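Long-range contacts in separin (PDB 5U1T), which cleaves the SCC1 subunit of cohesin as a caspase-like cysteine protease, letting sister chromatids separate at the onset of anaphase: residues Ser1253-Phe1258 / Val1289-Leu1294; Leu1296-Ile1301 / Gln1342-Arg1347. All blocks are in the same frame, centred on the assembly; numbering follows the deposited sequence.

Following the chain from the N terminus, helix 1252-1269 comes first and interaction 1 closes a mostly helical loop of 30 residues by bringing helix 1287-1294 back against it. Interaction 2 starts just beyond: the loop 1296-1301 leads into helix 1303-1320, and helix 1332-1347 then returns to pack on that loop, closing a second excursion of 40 residues. The two follow in series, neither nested nor crossed. Their centres are about 12 Å apart, and they touch directly where the end of segment 1289-1294 meets Arg1347. Together they tie neighbouring helices within the C50 peptidase family region.

Interaction 1: residues Ser1253-Phe1258 / Val1289-Leu1294; sequences SLFEKF and VIELFL
The carboxylate of Glu1291 is gripped by two arginines, OE1 in a salt bridge with Arg1155 and OE2 in one with Arg1157, while its aliphatic part lies against Phe1255. Glu1291 CG comes 3.5 Å from Phe1255 CE1; the side chain runs on extended from there, and OE1 ends over one face of the ring, with ring and carboxylate planes 84° apart. Phe1255 CG is anti to its backbone N, and the ring reaches across to Ile1290 as well, CE1 lying 3.8 Å from Ile1290 CG2. Leu1294 CD1 meets the same ring at its edge, 4.0 Å from Phe1255 CD1.

One turn on, Phe1258 receives the other branch of that leucine: Leu1294 CD2 sits 3.5 Å from the centroid of the Phe1258 ring, only 9° off the normal, a CH-pi contact over the centre of the face. Ile1290 CG2 closes on the ring's edge, 3.6 Å from Phe1258 CE2, and Phe1293 CB lies 3.9 Å from Phe1258 CZ. The axes of the two short helical segments run at 103° and come within 10.7 Å. With no hydrogen bond between the segments, the buried join relies on apolar and CH-pi contacts, and the buried carboxylate is probably balanced by the two arginines.

Interaction 2: residues Leu1296-Ile1301 / Gln1342-Arg1347; sequences LNPQEI and QIKKYR
Pro1298 presses its ring onto helix 1332-1347, meeting three side chains of that helix. Its CG lies 3.7 Å from Ile1343 CG2, CB is 3.9 Å from Lys1344 CG as the extended lysine slides past in the opposite direction, and CD is 3.9 Å from Arg1347 CG. Nearby, Leu1296 CD1 meets Ile1343 CD1 at 3.9 Å.

Arg1347 bends at chi2 (-66°) and again at chi3 (-74°), folding its chain back beside the loop. Leu1296 O then lies over one face of the guanidinium, 3.3 Å from Arg1347 NE, too poorly angled for a hydrogen bond. NH1 helps hold the group, in a salt bridge with Glu1248 and a probable hydrogen bond to Leu1294 O. An alanine in place of Arg1347 would probably leave Glu1248 without this positive partner and open a gap beside Pro1298 CD and Leu1296 O.

In the outer layer, the backbone N of Gln1299 donates to Asn1297 OD1 (2.9 Å) from above the carbonyl plane, and Glu1300 N bonds to Asn1297 O. Leu1296 also packs on helix 1303-1320. The loop between helices 1287-1294 and 1303-1320 thus combines an Asx turn with a type I beta turn, presenting its proline to a third helix.

Interaction 1: residues Ser1253-Phe1258 / Val1289-Leu1294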
ATOM      1  N   SER A1253      64.292  -5.080  37.905  1.00 76.97           N
ATOM      2  CA  SER A1253      65.674  -4.687  38.180  1.00 75.63           C
ATOM      3  C   SER A1253      66.577  -5.109  37.027  1.00 76.20           C
ATOM      4  O   SER A1253      67.441  -4.346  36.569  1.00 70.39           O
ATOM      5  CB  SER A1253      66.182  -5.287  39.502  1.00 77.20           C
ATOM      6  OG  SER A1253      65.815  -6.654  39.662  1.00 79.25           O
ATOM      7  N   LEU A1254      66.357  -6.330  36.551  1.00 70.30           N
ATOM      8  CA  LEU A1254      67.116  -6.861  35.430  1.00 69.03           C
ATOM      9  C   LEU A1254      66.825  -6.104  34.137  1.00 71.63           C
ATOM     10  O   LEU A1254      67.729  -5.870  33.339  1.00 67.91           O
ATOM     11  CB  LEU A1254      66.808  -8.345  35.249  1.00 69.93           C
ATOM     12  CG  LEU A1254      67.384  -9.288  36.300  1.00 65.51           C
ATOM     13  CD1 LEU A1254      66.874 -10.668  36.032  1.00 73.33           C
ATOM     14  CD2 LEU A1254      68.885  -9.278  36.246  1.00 64.62           C
ATOM     15  N   PHE A1255      65.557  -5.732  33.940  1.00 70.51           N
ATOM     16  CA  PHE A1255      65.132  -5.046  32.725  1.00 65.22           C
ATOM     17  C   PHE A1255      65.898  -3.746  32.500  1.00 69.31           C
ATOM     18  O   PHE A1255      66.266  -3.411  31.368  1.00 65.33           O
ATOM     19  CB  PHE A1255      63.627  -4.737  32.741  1.00 64.11           C
ATOM     20  CG  PHE A1255      63.208  -3.863  31.596  1.00 59.74           C
ATOM     21  CD1 PHE A1255      63.134  -4.382  30.315  1.00 62.09           C
ATOM     22  CD2 PHE A1255      62.975  -2.512  31.783  1.00 60.96           C
ATOM     23  CE1 PHE A1255      62.810  -3.583  29.246  1.00 57.46           C
ATOM     24  CE2 PHE A1255      62.645  -1.702  30.713  1.00 64.00           C
ATOM     25  CZ  PHE A1255      62.560  -2.240  29.442  1.00 62.13           C
ATOM     26  N   GLU A1256      66.124  -3.015  33.585  1.00 72.58           N
ATOM     27  CA  GLU A1256      66.791  -1.724  33.512  1.00 69.19           C
ATOM     28  C   GLU A1256      68.263  -1.833  33.141  1.00 68.45           C
ATOM     29  O   GLU A1256      68.787  -0.966  32.447  1.00 67.21           O
ATOM     30  CB  GLU A1256      66.632  -0.984  34.836  1.00 71.22           C
ATOM     31  CG  GLU A1256      65.300  -0.264  34.929  1.00 77.61           C
ATOM     32  CD  GLU A1256      65.141   0.783  33.823  1.00 83.82           C
ATOM     33  OE1 GLU A1256      66.176   1.396  33.427  1.00 81.39           O
ATOM     34  OE2 GLU A1256      63.993   0.981  33.349  1.00 82.25           O
ATOM     35  N   LYS A1257      68.930  -2.893  33.588  1.00 67.27           N
ATOM     36  CA  LYS A1257      70.312  -3.098  33.187  1.00 65.21           C
ATOM     37  C   LYS A1257      70.326  -3.532  31.722  1.00 64.42           C
ATOM     38  O   LYS A1257      71.202  -3.124  30.952  1.00 65.50           O
ATOM     39  CB  LYS A1257      71.032  -4.116  34.092  1.00 69.10           C
ATOM     40  CG  LYS A1257      72.593  -3.954  34.088  1.00 79.90           C
ATOM     41  CD  LYS A1257      73.288  -4.664  35.281  1.00 86.11           C
ATOM     42  CE  LYS A1257      74.844  -4.653  35.199  1.00 77.15           C
ATOM     43  NZ  LYS A1257      75.470  -3.308  35.401  1.00 72.95           N
ATOM     44  N   PHE A1258      69.340  -4.321  31.312  1.00 58.82           N
ATOM     45  CA  PHE A1258      69.254  -4.691  29.902  1.00 58.68           C
ATOM     46  C   PHE A1258      69.023  -3.473  29.001  1.00 61.57           C
ATOM     47  O   PHE A1258      69.488  -3.434  27.852  1.00 55.88           O
ATOM     48  CB  PHE A1258      68.146  -5.708  29.634  1.00 54.32           C
ATOM     49  CG  PHE A1258      68.019  -6.055  28.181  1.00 55.00           C
ATOM     50  CD1 PHE A1258      68.984  -6.832  27.557  1.00 54.19           C
ATOM     51  CD2 PHE A1258      66.963  -5.571  27.426  1.00 56.96           C
ATOM     52  CE1 PHE A1258      68.892  -7.144  26.229  1.00 52.63           C
ATOM     53  CE2 PHE A1258      66.859  -5.877  26.077  1.00 53.64           C
ATOM     54  CZ  PHE A1258      67.820  -6.665  25.477  1.00 57.82           C
ATOM     55  N   VAL A1289      58.622  -2.632  23.829  1.00 50.83           N
ATOM     56  CA  VAL A1289      59.309  -3.072  22.614  1.00 53.22           C
ATOM     57  C   VAL A1289      60.651  -3.710  22.968  1.00 57.54           C
ATOM     58  O   VAL A1289      61.021  -4.760  22.433  1.00 51.90           O
ATOM     59  CB  VAL A1289      59.541  -1.906  21.639  1.00 48.90           C
ATOM     60  CG1 VAL A1289      60.368  -2.349  20.430  1.00 46.43           C
ATOM     61  CG2 VAL A1289      58.201  -1.294  21.203  1.00 55.35           C
ATOM     62  N   ILE A1290      61.363  -3.051  23.882  1.00 56.65           N
ATOM     63  CA  ILE A1290      62.601  -3.564  24.431  1.00 53.80           C
ATOM     64  C   ILE A1290      62.339  -4.896  25.116  1.00 53.05           C
ATOM     65  O   ILE A1290      63.101  -5.835  24.926  1.00 52.71           O
ATOM     66  CB  ILE A1290      63.238  -2.556  25.417  1.00 59.57           C
ATOM     67  CG1 ILE A1290      63.391  -1.192  24.737  1.00 57.73           C
ATOM     68  CG2 ILE A1290      64.592  -3.043  25.923  1.00 54.04           C
ATOM     69  CD1 ILE A1290      63.891  -0.094  25.667  1.00 54.68           C
ATOM     70  N   GLU A1291      61.243  -4.986  25.874  1.00 56.46           N
ATOM     71  CA  GLU A1291      60.902  -6.209  26.613  1.00 54.22           C
ATOM     72  C   GLU A1291      60.742  -7.410  25.701  1.00 52.35           C
ATOM     73  O   GLU A1291      60.930  -8.544  26.118  1.00 57.34           O
ATOM     74  CB  GLU A1291      59.619  -6.029  27.425  1.00 55.08           C
ATOM     75  CG  GLU A1291      59.787  -5.173  28.656  1.00 65.17           C
ATOM     76  CD  GLU A1291      58.462  -4.807  29.296  1.00 65.83           C
ATOM     77  OE1 GLU A1291      58.438  -3.928  30.203  1.00 68.94           O
ATOM     78  OE2 GLU A1291      57.442  -5.403  28.887  1.00 68.02           O
ATOM     79  N   LEU A1292      60.381  -7.163  24.451  1.00 57.88           N
ATOM     80  CA  LEU A1292      60.172  -8.253  23.511  1.00 57.08           C
ATOM     81  C   LEU A1292      61.462  -9.041  23.311  1.00 55.45           C
ATOM     82  O   LEU A1292      61.418 -10.237  23.070  1.00 56.87           O
ATOM     83  CB  LEU A1292      59.663  -7.725  22.172  1.00 52.09           C
ATOM     84  CG  LEU A1292      58.200  -7.289  22.111  1.00 52.64           C
ATOM     85  CD1 LEU A1292      57.869  -6.800  20.714  1.00 42.42           C
ATOM     86  CD2 LEU A1292      57.303  -8.437  22.524  1.00 44.88           C
ATOM     87  N   PHE A1293      62.603  -8.363  23.413  1.00 57.24           N
ATOM     88  CA  PHE A1293      63.906  -9.004  23.232  1.00 56.66           C
ATOM     89  C   PHE A1293      64.164  -9.988  24.364  1.00 55.14           C
ATOM     90  O   PHE A1293      64.521 -11.139  24.119  1.00 53.23           O
ATOM     91  CB  PHE A1293      65.027  -7.955  23.146  1.00 55.66           C
ATOM     92  CG  PHE A1293      65.086  -7.253  21.819  1.00 55.66           C
ATOM     93  CD1 PHE A1293      64.299  -6.132  21.576  1.00 55.69           C
ATOM     94  CD2 PHE A1293      65.896  -7.737  20.803  1.00 51.04           C
ATOM     95  CE1 PHE A1293      64.321  -5.509  20.356  1.00 50.21           C
ATOM     96  CE2 PHE A1293      65.933  -7.111  19.582  1.00 55.99           C
ATOM     97  CZ  PHE A1293      65.141  -5.995  19.356  1.00 53.11           C
ATOM     98  N   LEU A1294      63.943  -9.526  25.593  1.00 52.31           N
ATOM     99  CA  LEU A1294      64.038 -10.359  26.782  1.00 51.21           C
ATOM    100  C   LEU A1294      63.094 -11.548  26.749  1.00 57.06           C
ATOM    101  O   LEU A1294      63.276 -12.516  27.479  1.00 57.53           O
ATOM    102  CB  LEU A1294      63.751  -9.535  28.032  1.00 53.15           C
ATOM    103  CG  LEU A1294      64.792  -8.485  28.379  1.00 53.87           C
ATOM    104  CD1 LEU A1294      64.637  -8.015  29.817  1.00 52.83           C
ATOM    105  CD2 LEU A1294      66.171  -9.060  28.125  1.00 53.79           C
TER

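Interaction 2: residues Leu1296-Ile1301 / Gln1342-Arg1347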
ATOM      1  N   LEU A1296      62.495 -13.397  24.081  1.00 50.73           N
ATOM      2  CA  LEU A1296      62.991 -14.437  23.187  1.00 53.96           C
ATOM      3  C   LEU A1296      63.725 -15.572  23.957  1.00 61.29           C
ATOM      4  O   LEU A1296      64.305 -15.351  25.024  1.00 59.59           O
ATOM      5  CB  LEU A1296      63.931 -13.835  22.138  1.00 53.98           C
ATOM      6  CG  LEU A1296      63.421 -12.695  21.269  1.00 60.02           C
ATOM      7  CD1 LEU A1296      64.573 -11.874  20.713  1.00 56.50           C
ATOM      8  CD2 LEU A1296      62.565 -13.254  20.147  1.00 56.42           C
ATOM      9  N   ASN A1297      63.692 -16.789  23.408  1.00 63.57           N
ATOM     10  CA  ASN A1297      64.431 -17.916  23.965  1.00 60.38           C
ATOM     11  C   ASN A1297      65.586 -18.297  23.049  1.00 63.79           C
ATOM     12  O   ASN A1297      65.364 -18.877  21.982  1.00 65.22           O
ATOM     13  CB  ASN A1297      63.509 -19.120  24.176  1.00 63.09           C
ATOM     14  CG  ASN A1297      64.233 -20.336  24.796  1.00 68.74           C
ATOM     15  OD1 ASN A1297      65.431 -20.276  25.137  1.00 65.10           O
ATOM     16  ND2 ASN A1297      63.501 -21.441  24.943  1.00 62.26           N
ATOM     17  N   PRO A1298      66.826 -17.981  23.464  1.00 63.20           N
ATOM     18  CA  PRO A1298      67.991 -18.287  22.636  1.00 61.59           C
ATOM     19  C   PRO A1298      68.146 -19.771  22.359  1.00 65.27           C
ATOM     20  O   PRO A1298      68.871 -20.147  21.444  1.00 69.72           O
ATOM     21  CB  PRO A1298      69.155 -17.757  23.466  1.00 56.73           C
ATOM     22  CG  PRO A1298      68.551 -16.681  24.282  1.00 58.50           C
ATOM     23  CD  PRO A1298      67.201 -17.187  24.646  1.00 60.65           C
ATOM     24  N   GLN A1299      67.462 -20.608  23.122  1.00 67.09           N
ATOM     25  CA  GLN A1299      67.638 -22.039  22.966  1.00 66.84           C
ATOM     26  C   GLN A1299      66.765 -22.601  21.834  1.00 72.21           C
ATOM     27  O   GLN A1299      67.076 -23.656  21.272  1.00 71.20           O
ATOM     28  CB  GLN A1299      67.356 -22.746  24.295  1.00 72.13           C
ATOM     29  CG  GLN A1299      68.308 -22.333  25.434  1.00 70.91           C
ATOM     30  CD  GLN A1299      69.778 -22.178  24.979  1.00 77.76           C
ATOM     31  OE1 GLN A1299      70.382 -23.117  24.440  1.00 76.35           O
ATOM     32  NE2 GLN A1299      70.355 -20.985  25.205  1.00 72.23           N
ATOM     33  N   GLU A1300      65.693 -21.886  21.490  1.00 73.83           N
ATOM     34  CA  GLU A1300      64.855 -22.216  20.334  1.00 68.62           C
ATOM     35  C   GLU A1300      65.621 -22.245  19.005  1.00 67.95           C
ATOM     36  O   GLU A1300      66.564 -21.481  18.788  1.00 68.12           O
ATOM     37  CB  GLU A1300      63.707 -21.215  20.212  1.00 72.57           C
ATOM     38  CG  GLU A1300      62.424 -21.595  20.915  1.00 75.29           C
ATOM     39  CD  GLU A1300      61.253 -20.758  20.397  1.00 90.22           C
ATOM     40  OE1 GLU A1300      61.524 -19.829  19.577  1.00 85.06           O
ATOM     41  OE2 GLU A1300      60.072 -21.031  20.780  1.00 89.95           O
ATOM     42  N   ILE A1301      65.171 -23.112  18.106  1.00 66.05           N
ATOM     43  CA  ILE A1301      65.831 -23.344  16.828  1.00 70.34           C
ATOM     44  C   ILE A1301      65.759 -22.140  15.870  1.00 71.67           C
ATOM     45  O   ILE A1301      66.708 -21.880  15.132  1.00 67.49           O
ATOM     46  CB  ILE A1301      65.219 -24.596  16.130  1.00 72.04           C
ATOM     47  CG1 ILE A1301      66.065 -25.038  14.928  1.00 73.05           C
ATOM     48  CG2 ILE A1301      63.765 -24.356  15.749  1.00 69.81           C
ATOM     49  CD1 ILE A1301      65.350 -26.027  14.014  1.00 80.09           C
ATOM     50  N   GLN A1342      73.448 -10.454  25.793  1.00 58.49           N
ATOM     51  CA  GLN A1342      72.658  -9.859  26.865  1.00 57.96           C
ATOM     52  C   GLN A1342      71.351 -10.641  27.135  1.00 61.46           C
ATOM     53  O   GLN A1342      70.895 -10.703  28.274  1.00 58.84           O
ATOM     54  CB  GLN A1342      72.344  -8.393  26.555  1.00 55.15           C
ATOM     55  CG  GLN A1342      73.538  -7.456  26.516  1.00 59.65           C
ATOM     56  CD  GLN A1342      74.541  -7.696  27.646  1.00 65.15           C
ATOM     57  OE1 GLN A1342      74.233  -7.522  28.831  1.00 64.82           O
ATOM     58  NE2 GLN A1342      75.758  -8.094  27.273  1.00 65.91           N
ATOM     59  N   ILE A1343      70.757 -11.236  26.098  1.00 57.24           N
ATOM     60  CA  ILE A1343      69.520 -11.988  26.281  1.00 60.48           C
ATOM     61  C   ILE A1343      69.834 -13.295  27.034  1.00 60.74           C
ATOM     62  O   ILE A1343      69.158 -13.624  28.008  1.00 61.24           O
ATOM     63  CB  ILE A1343      68.790 -12.260  24.915  1.00 58.33           C
ATOM     64  CG1 ILE A1343      68.269 -10.952  24.300  1.00 52.32           C
ATOM     65  CG2 ILE A1343      67.612 -13.216  25.089  1.00 49.96           C
ATOM     66  CD1 ILE A1343      67.765 -11.093  22.873  1.00 44.54           C
ATOM     67  N   LYS A1344      70.876 -14.016  26.613  1.00 63.56           N
ATOM     68  CA  LYS A1344      71.324 -15.212  27.344  1.00 62.35           C
ATOM     69  C   LYS A1344      71.578 -14.909  28.819  1.00 61.77           C
ATOM     70  O   LYS A1344      71.139 -15.652  29.697  1.00 63.44           O
ATOM     71  CB  LYS A1344      72.577 -15.807  26.707  1.00 57.75           C
ATOM     72  CG  LYS A1344      72.267 -16.798  25.604  1.00 61.48           C
ATOM     73  CD  LYS A1344      73.524 -17.211  24.857  1.00 60.89           C
ATOM     74  CE  LYS A1344      73.182 -18.143  23.707  1.00 63.84           C
ATOM     75  NZ  LYS A1344      74.378 -18.508  22.911  1.00 73.67           N
ATOM     76  N   LYS A1345      72.241 -13.792  29.088  1.00 60.38           N
ATOM     77  CA  LYS A1345      72.541 -13.396  30.461  1.00 64.62           C
ATOM     78  C   LYS A1345      71.273 -13.153  31.263  1.00 67.82           C
ATOM     79  O   LYS A1345      71.217 -13.434  32.454  1.00 73.27           O
ATOM     80  CB  LYS A1345      73.420 -12.139  30.483  1.00 68.05           C
ATOM     81  CG  LYS A1345      74.047 -11.808  31.842  1.00 67.87           C
ATOM     82  CD  LYS A1345      74.795 -10.480  31.789  1.00 71.29           C
ATOM     83  CE  LYS A1345      75.594 -10.251  33.071  1.00 84.07           C
ATOM     84  NZ  LYS A1345      76.477  -9.038  33.029  1.00 86.14           N
ATOM     85  N   TYR A1346      70.250 -12.637  30.602  1.00 74.47           N
ATOM     86  CA  TYR A1346      69.012 -12.285  31.278  1.00 66.42           C
ATOM     87  C   TYR A1346      68.205 -13.534  31.608  1.00 71.20           C
ATOM     88  O   TYR A1346      67.749 -13.716  32.748  1.00 70.36           O
ATOM     89  CB  TYR A1346      68.176 -11.331  30.429  1.00 60.60           C
ATOM     90  CG  TYR A1346      66.801 -11.146  31.012  1.00 68.64           C
ATOM     91  CD1 TYR A1346      66.583 -10.238  32.041  1.00 65.13           C
ATOM     92  CD2 TYR A1346      65.726 -11.910  30.567  1.00 59.95           C
ATOM     93  CE1 TYR A1346      65.340 -10.084  32.584  1.00 66.63           C
ATOM     94  CE2 TYR A1346      64.502 -11.767  31.109  1.00 58.79           C
ATOM     95  CZ  TYR A1346      64.303 -10.852  32.111  1.00 63.66           C
ATOM     96  OH  TYR A1346      63.048 -10.709  32.649  1.00 71.75           O
ATOM     97  N   ARG A1347      68.012 -14.374  30.591  1.00 69.56           N
ATOM     98  CA  ARG A1347      67.318 -15.643  30.754  1.00 67.76           C
ATOM     99  C   ARG A1347      67.972 -16.507  31.841  1.00 73.41           C
ATOM    100  O   ARG A1347      67.281 -17.143  32.629  1.00 79.67           O
ATOM    101  CB  ARG A1347      67.293 -16.409  29.430  1.00 65.74           C
ATOM    102  CG  ARG A1347      66.770 -15.614  28.236  1.00 72.20           C
ATOM    103  CD  ARG A1347      65.318 -15.271  28.378  1.00 68.74           C
ATOM    104  NE  ARG A1347      64.474 -16.431  28.148  1.00 67.16           N
ATOM    105  CZ  ARG A1347      63.148 -16.387  28.165  1.00 64.28           C
ATOM    106  NH1 ARG A1347      62.527 -15.237  28.391  1.00 67.22           N
ATOM    107  NH2 ARG A1347      62.439 -17.482  27.948  1.00 69.23           N
TER